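TIR protein (Paracoccus denitrificans PD1222, PDB 3H16) is a bacterial member of the TIR domain family, built as a compact fold with helices packed around a central parallel beta sheet. Local coordinates at residues 82-86 with 120-124. Residue numbers count along the deposited sequence, not the author numbering.
Sequences STHFF and EVASF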
ATOM      1  N   SER B  82     -17.261   8.708  -1.881  1.00 28.23           N
ATOM      2  CA  SER B  82     -17.618   9.893  -2.655  1.00 28.50           C
ATOM      3  C   SER B  82     -18.557  10.784  -1.846  1.00 29.77           C
ATOM      4  O   SER B  82     -19.028  10.407  -0.768  1.00 30.55           O
ATOM      5  CB  SER B  82     -18.335   9.482  -3.928  1.00 27.22           C
ATOM      6  OG  SER B  82     -19.614   8.965  -3.598  1.00 26.81           O
ATOM      7  N   THR B  83     -18.843  11.963  -2.385  1.00 29.96           N
ATOM      8  CA  THR B  83     -19.746  12.894  -1.729  1.00 28.86           C
ATOM      9  C   THR B  83     -21.066  12.201  -1.421  1.00 28.68           C
ATOM     10  O   THR B  83     -21.621  12.388  -0.339  1.00 28.59           O
ATOM     11  CB  THR B  83     -20.032  14.104  -2.620  1.00 28.23           C
ATOM     12  OG1 THR B  83     -18.808  14.795  -2.875  1.00 31.58           O
ATOM     13  CG2 THR B  83     -21.012  15.053  -1.943  1.00 27.54           C
ATOM     14  N   HIS B  84     -21.564  11.418  -2.381  1.00 28.64           N
ATOM     15  CA  HIS B  84     -22.823  10.675  -2.241  1.00 27.81           C
ATOM     16  C   HIS B  84     -22.801   9.715  -1.073  1.00 25.85           C
ATOM     17  O   HIS B  84     -23.796   9.556  -0.369  1.00 24.09           O
ATOM     18  CB  HIS B  84     -23.126   9.864  -3.504  1.00 27.99           C
ATOM     19  CG  HIS B  84     -23.475  10.699  -4.689  1.00 30.78           C
ATOM     20  ND1 HIS B  84     -24.565  11.543  -4.708  1.00 30.67           N
ATOM     21  CD2 HIS B  84     -22.882  10.820  -5.899  1.00 31.60           C
ATOM     22  CE1 HIS B  84     -24.629  12.148  -5.879  1.00 31.31           C
ATOM     23  NE2 HIS B  84     -23.620  11.727  -6.620  1.00 33.65           N
ATOM     24  N   PHE B  85     -21.669   9.049  -0.881  1.00 25.45           N
ATOM     25  CA  PHE B  85     -21.563   8.111   0.221  1.00 25.84           C
ATOM     26  C   PHE B  85     -21.421   8.903   1.517  1.00 26.30           C
ATOM     27  O   PHE B  85     -21.811   8.431   2.590  1.00 28.27           O
ATOM     28  CB  PHE B  85     -20.373   7.180  -0.001  1.00 24.16           C
ATOM     29  CG  PHE B  85     -20.086   6.271   1.155  1.00 23.09           C
ATOM     30  CD1 PHE B  85     -19.274   6.692   2.203  1.00 20.70           C
ATOM     31  CD2 PHE B  85     -20.596   4.978   1.183  1.00 23.44           C
ATOM     32  CE1 PHE B  85     -18.970   5.842   3.255  1.00 23.82           C
ATOM     33  CE2 PHE B  85     -20.299   4.115   2.235  1.00 23.19           C
ATOM     34  CZ  PHE B  85     -19.481   4.548   3.274  1.00 23.95           C
ATOM     35  N   PHE B  86     -20.877  10.114   1.419  1.00 25.17           N
ATOM     36  CA  PHE B  86     -20.712  10.948   2.607  1.00 27.84           C
ATOM     37  C   PHE B  86     -22.029  11.575   3.055  1.00 29.63           C
ATOM     38  O   PHE B  86     -22.307  11.658   4.253  1.00 28.82           O
ATOM     39  CB  PHE B  86     -19.693  12.068   2.370  1.00 25.59           C
ATOM     40  CG  PHE B  86     -18.290  11.583   2.140  1.00 24.99           C
ATOM     41  CD1 PHE B  86     -17.880  10.339   2.604  1.00 24.20           C
ATOM     42  CD2 PHE B  86     -17.359  12.400   1.506  1.00 25.26           C
ATOM     43  CE1 PHE B  86     -16.555   9.912   2.440  1.00 25.61           C
ATOM     44  CE2 PHE B  86     -16.039  11.989   1.340  1.00 26.86           C
ATOM     45  CZ  PHE B  86     -15.637  10.737   1.812  1.00 27.97           C
ATOM     46  N   GLU B 120     -12.811  17.398   2.495  1.00 36.27           N
ATOM     47  CA  GLU B 120     -14.154  16.844   2.433  1.00 36.41           C
ATOM     48  C   GLU B 120     -14.156  15.504   3.168  1.00 34.94           C
ATOM     49  O   GLU B 120     -15.060  15.210   3.956  1.00 37.46           O
ATOM     50  CB  GLU B 120     -14.546  16.640   0.976  1.00 40.57           C
ATOM     51  CG  GLU B 120     -16.008  16.809   0.686  1.00 43.33           C
ATOM     52  CD  GLU B 120     -16.321  16.572  -0.772  1.00 45.57           C
ATOM     53  OE1 GLU B 120     -15.647  17.176  -1.636  1.00 42.36           O
ATOM     54  OE2 GLU B 120     -17.244  15.780  -1.054  1.00 50.93           O
ATOM     55  N   VAL B 121     -13.128  14.701   2.913  1.00 32.10           N
ATOM     56  CA  VAL B 121     -13.002  13.401   3.551  1.00 27.79           C
ATOM     57  C   VAL B 121     -12.877  13.611   5.062  1.00 26.84           C
ATOM     58  O   VAL B 121     -13.661  13.063   5.831  1.00 26.07           O
ATOM     59  CB  VAL B 121     -11.780  12.637   2.983  1.00 25.35           C
ATOM     60  CG1 VAL B 121     -11.606  11.291   3.667  1.00 25.10           C
ATOM     61  CG2 VAL B 121     -11.975  12.428   1.503  1.00 25.78           C
ATOM     62  N   ALA B 122     -11.916  14.427   5.483  1.00 23.07           N
ATOM     63  CA  ALA B 122     -11.746  14.708   6.909  1.00 24.43           C
ATOM     64  C   ALA B 122     -13.059  15.106   7.581  1.00 25.35           C
ATOM     65  O   ALA B 122     -13.313  14.710   8.719  1.00 26.17           O
ATOM     66  CB  ALA B 122     -10.702  15.813   7.125  1.00 16.42           C
ATOM     67  N   SER B 123     -13.879  15.899   6.889  1.00 28.84           N
ATOM     68  CA  SER B 123     -15.165  16.337   7.436  1.00 32.96           C
ATOM     69  C   SER B 123     -16.065  15.148   7.743  1.00 37.18           C
ATOM     70  O   SER B 123     -16.795  15.138   8.738  1.00 37.96           O
ATOM     71  CB  SER B 123     -15.886  17.259   6.460  1.00 30.74           C
ATOM     72  OG  SER B 123     -15.356  18.566   6.517  1.00 34.86           O
ATOM     73  N   PHE B 124     -16.011  14.142   6.882  1.00 40.00           N
ATOM     74  CA  PHE B 124     -16.820  12.956   7.070  1.00 43.51           C
ATOM     75  C   PHE B 124     -16.210  12.060   8.143  1.00 41.73           C
ATOM     76  O   PHE B 124     -16.910  11.604   9.050  1.00 43.86           O
ATOM     77  CB  PHE B 124     -16.931  12.194   5.749  1.00 50.79           C
ATOM     78  CG  PHE B 124     -17.449  10.795   5.898  1.00 57.74           C
ATOM     79  CD1 PHE B 124     -18.737  10.560   6.371  1.00 62.50           C
ATOM     80  CD2 PHE B 124     -16.646   9.706   5.568  1.00 60.76           C
ATOM     81  CE1 PHE B 124     -19.221   9.259   6.510  1.00 63.65           C
ATOM     82  CE2 PHE B 124     -17.117   8.401   5.700  1.00 62.54           C
ATOM     83  CZ  PHE B 124     -18.409   8.177   6.173  1.00 63.61           C
TER
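Glu120, in the helix 118-124, extends its carboxylate to the start of the short helix 83-86, where Thr83 OG1 donates a hydrogen bond to Glu120 OE2 at 2.6 Å. Glu120 OE2 also lies at the edge of the Phe86 ring, near its plane and 4.2 Å from Phe86 CD2, so the polar link borders the apolar part of the contact. One residue on, Val121 packs against the far end of Phe86, with Val121 CG2 4.0 Å from Phe86 CZ; Val116 touches both side chains, and Met128 and Ala129 of the next helix back Val121. Ala122 and Ser123 make no contact with residues 82-86, and the chain meets them again at Phe124, whose CA is 6.3 Å from the CA of Phe86. Phe124 CB sits over one face of the Phe86 ring, 3.9 Å from its centroid, a CH-pi contact. The two rings are nearly parallel, at 26° with centroids 4.5 Å apart, but slid so far that they barely overlap. Phe124 CZ also comes within 3.8 Å of Phe85 CE1, the rings meeting obliquely, and completes a three-phenylalanine cluster. Phe85 carries the cluster inward to Ala28 and Val79 of two neighbouring strands and to Trp90. At the N-cap of the helix 83-86, Ser82 OG accepts a weak bond from Phe85 N, 3.4 Å long, and also bonds Asp31. Helix-to-helix packing of this kind, between segments that follow adjacent parallel strands, 74-81 and 109-113, belongs to the alpha/beta, flavodoxin-like architecture of TIR domains.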